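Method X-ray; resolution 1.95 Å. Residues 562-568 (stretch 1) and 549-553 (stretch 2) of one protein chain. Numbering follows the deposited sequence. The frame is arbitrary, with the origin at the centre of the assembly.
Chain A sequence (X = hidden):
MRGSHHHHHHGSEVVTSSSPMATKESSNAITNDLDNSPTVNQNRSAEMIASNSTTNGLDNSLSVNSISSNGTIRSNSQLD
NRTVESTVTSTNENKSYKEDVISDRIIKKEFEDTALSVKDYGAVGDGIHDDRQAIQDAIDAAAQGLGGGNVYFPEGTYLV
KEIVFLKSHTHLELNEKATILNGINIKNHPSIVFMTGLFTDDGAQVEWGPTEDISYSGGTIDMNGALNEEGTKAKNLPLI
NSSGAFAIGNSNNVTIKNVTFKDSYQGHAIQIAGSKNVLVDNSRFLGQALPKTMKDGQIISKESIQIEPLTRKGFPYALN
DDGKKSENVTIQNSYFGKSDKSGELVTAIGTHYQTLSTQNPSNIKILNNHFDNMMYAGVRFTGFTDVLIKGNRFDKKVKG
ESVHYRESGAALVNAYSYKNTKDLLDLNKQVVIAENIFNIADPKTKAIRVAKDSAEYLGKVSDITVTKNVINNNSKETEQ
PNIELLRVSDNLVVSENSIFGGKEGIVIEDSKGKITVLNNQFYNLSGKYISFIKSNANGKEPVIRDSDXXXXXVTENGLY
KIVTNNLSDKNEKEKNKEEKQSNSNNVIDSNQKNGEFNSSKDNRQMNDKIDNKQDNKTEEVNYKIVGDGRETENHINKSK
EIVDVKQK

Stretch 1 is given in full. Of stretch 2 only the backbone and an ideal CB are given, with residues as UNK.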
# COMPACT_ATOMS: atom_id res chain seq x y z
N ILE A 562 -26.83 12.25 21.41
CA ILE A 562 -27.35 12.24 20.05
C ILE A 562 -28.07 13.55 19.79
O ILE A 562 -28.83 14.03 20.62
CB ILE A 562 -28.35 11.07 19.82
CG1 ILE A 562 -27.59 9.77 19.50
CG2 ILE A 562 -29.27 11.39 18.64
CD1 ILE A 562 -26.80 9.23 20.65
N VAL A 563 -27.81 14.13 18.62
CA VAL A 563 -28.43 15.38 18.24
C VAL A 563 -29.10 15.21 16.88
O VAL A 563 -28.56 14.55 15.99
CB VAL A 563 -27.39 16.51 18.15
CG1 VAL A 563 -28.07 17.82 17.78
CG2 VAL A 563 -26.67 16.65 19.49
N THR A 564 -30.29 15.78 16.73
CA THR A 564 -31.04 15.68 15.49
C THR A 564 -30.49 16.56 14.37
O THR A 564 -30.04 17.69 14.60
CB THR A 564 -32.53 16.04 15.71
OG1 THR A 564 -33.21 14.92 16.28
CG2 THR A 564 -33.20 16.43 14.39
N ASN A 565 -30.53 16.02 13.16
CA ASN A 565 -30.11 16.72 11.95
C ASN A 565 -31.14 16.26 10.93
O ASN A 565 -31.40 15.06 10.82
CB ASN A 565 -28.67 16.33 11.53
CG ASN A 565 -28.60 14.99 10.81
OD1 ASN A 565 -29.22 14.79 9.77
ND2 ASN A 565 -27.82 14.07 11.37
N ASN A 566 -31.75 17.18 10.21
CA ASN A 566 -32.76 16.78 9.24
C ASN A 566 -32.25 16.57 7.82
O ASN A 566 -32.49 17.37 6.92
CB ASN A 566 -33.94 17.76 9.24
CG ASN A 566 -34.87 17.55 10.43
OD1 ASN A 566 -34.66 18.11 11.51
ND2 ASN A 566 -35.88 16.71 10.24
N LEU A 567 -31.52 15.47 7.66
CA LEU A 567 -30.95 15.07 6.39
C LEU A 567 -31.36 13.61 6.22
O LEU A 567 -30.81 12.73 6.89
CB LEU A 567 -29.42 15.17 6.43
CG LEU A 567 -28.71 16.53 6.42
CD1 LEU A 567 -29.31 17.47 7.45
CD2 LEU A 567 -27.23 16.30 6.71
N SER A 568 -32.33 13.35 5.35
CA SER A 568 -32.78 11.97 5.14
C SER A 568 -32.95 11.60 3.68
O SER A 568 -33.00 12.46 2.80
CB SER A 568 -34.10 11.74 5.88
OG SER A 568 -35.14 12.55 5.35
N UNK A 549 -32.13 6.13 12.02
CA UNK A 549 -32.16 7.22 11.06
C UNK A 549 -30.87 8.00 11.12
O UNK A 549 -29.89 7.56 11.72
CB UNK A 549 -33.35 8.14 11.32
N UNK A 550 -30.86 9.17 10.49
CA UNK A 550 -29.68 10.02 10.47
C UNK A 550 -29.68 10.93 11.69
O UNK A 550 -30.71 11.52 12.05
CB UNK A 550 -29.63 10.84 9.18
N UNK A 551 -28.53 11.05 12.34
CA UNK A 551 -28.39 11.91 13.51
C UNK A 551 -26.93 12.22 13.72
O UNK A 551 -26.06 11.69 13.03
CB UNK A 551 -28.99 11.26 14.76
N UNK A 552 -26.65 13.09 14.69
CA UNK A 552 -25.28 13.45 14.98
C UNK A 552 -24.91 13.05 16.39
O UNK A 552 -25.76 12.84 17.25
CB UNK A 552 -25.06 14.95 14.78
N UNK A 553 -23.61 12.92 16.62
CA UNK A 553 -23.09 12.57 17.92
C UNK A 553 -22.05 13.62 18.25
O UNK A 553 -21.25 14.00 17.40
CB UNK A 553 -22.51 11.15 17.95

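Two antiparallel strands set the frame. Around V563 they are tied by a backbone pair in which position 552 gives its N to V563 O at 2.7 Å and takes V563 N on its O at 2.8 Å. By N565 stretch 1 is a loop, and N565 points its side chain toward stretch 2, so the positions facing that residue meet a carboxamide.

Position 549 has phi 75° and psi -167°. A positive phi by itself favours glycine, and an ideal CB here finds nothing of stretch 1 within 5.5 Å, so the backbone, not the contact, makes the demand. The deposited residue is G549.

Position 550 is more constrained. Its CA-to-CB bond points toward stretch 1, and the ideal CB lies only 3.2 Å from L567 O and 4.0 Å from N565 OD1. The visible offer is polar: a backbone acceptor at L567 O and the amide nitrogen of N565. Ser could accept from N565 ND2; Asp could too, but its second oxygen might then lie near L567 O, acceptor against acceptor. A carboxamide, with a donor and an acceptor, could answer both. The residue is N550, in the t rotamer. Its OD1 accepts from N565 ND2 at 3.0 Å with a nearly straight angle of 170°, the best-aligned of the side-chain bonds here. Its ND2 reaches back to L567 O, also 3.0 Å, but at 127° this bond is weak. One carboxamide thus addresses two residues of the loop.

At position 551 the CB lies on the same side of the sheet as I562, and the ideal CB of 551 is 3.9 Å from I562 CG2. An apolar residue, branched or aromatic, would suit that neighbour; N565 ND2, 3.1 Å from the CA of 551, crowds the backbone without requiring a polar side chain. The residue is F551. With chi1 at 58° (p), its ring comes beside I562, F551 CE2 lying 3.4 Å from I562 CG1 in an oblique approach, so the strand pair gains an apolar contact next to the polar loop.

Position 552 points to the other side of the sheet, the side of V563. Its ideal CB is 3.7 Å from V563 O and 4.5 Å from N565 ND2. A beta-branched residue such as Val or Thr could pack against V563, while a short polar one could turn an acceptor to the amide of N565. The residue is N552, rotamer m. Its CB meets V563 CB at 4.4 Å, and its OD1 takes a weak bond from N565 ND2 at 3.0 Å and 126°. N565 ND2 therefore donates to both asparagines, at 550 and 552, bridging alternate positions of stretch 2. The backbone adds a further contact, I562 CA lying 3.3 Å from N552 O as a CA-H...O approach.

Position 553 pairs with I562 without hydrogen bonds. Its CA-to-CB bond points to the I562 side of the sheet, yet its ideal CB comes no nearer than 5.4 Å, to I562 CA. Stretch 1 sets little requirement; many strand-forming residues would do. The residue is I553, rotamers m and t; I553 CG1 comes no nearer than 4.7 Å to I562 CG1.

Stretch 2 (549-553) GNFNI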
# COMPACT_ATOMS: atom_id res chain seq x y z
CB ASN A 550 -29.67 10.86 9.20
CG ASN A 550 -28.30 11.43 8.88
OD1 ASN A 550 -27.45 11.56 9.77
ND2 ASN A 550 -28.09 11.80 7.62
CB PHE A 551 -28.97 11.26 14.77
CG PHE A 551 -28.36 9.93 15.12
CD1 PHE A 551 -28.79 8.76 14.49
CD2 PHE A 551 -27.36 9.84 16.08
CE1 PHE A 551 -28.24 7.53 14.82
CE2 PHE A 551 -26.80 8.61 16.42
CZ PHE A 551 -27.24 7.45 15.79
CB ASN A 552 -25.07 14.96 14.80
CG ASN A 552 -25.31 15.42 13.38
OD1 ASN A 552 -25.07 14.69 12.42
ND2 ASN A 552 -25.78 16.66 13.24
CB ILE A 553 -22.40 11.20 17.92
CG1 ILE A 553 -23.38 10.12 17.48
CG2 ILE A 553 -21.83 10.91 19.30
CD1 ILE A 553 -22.75 8.76 17.28
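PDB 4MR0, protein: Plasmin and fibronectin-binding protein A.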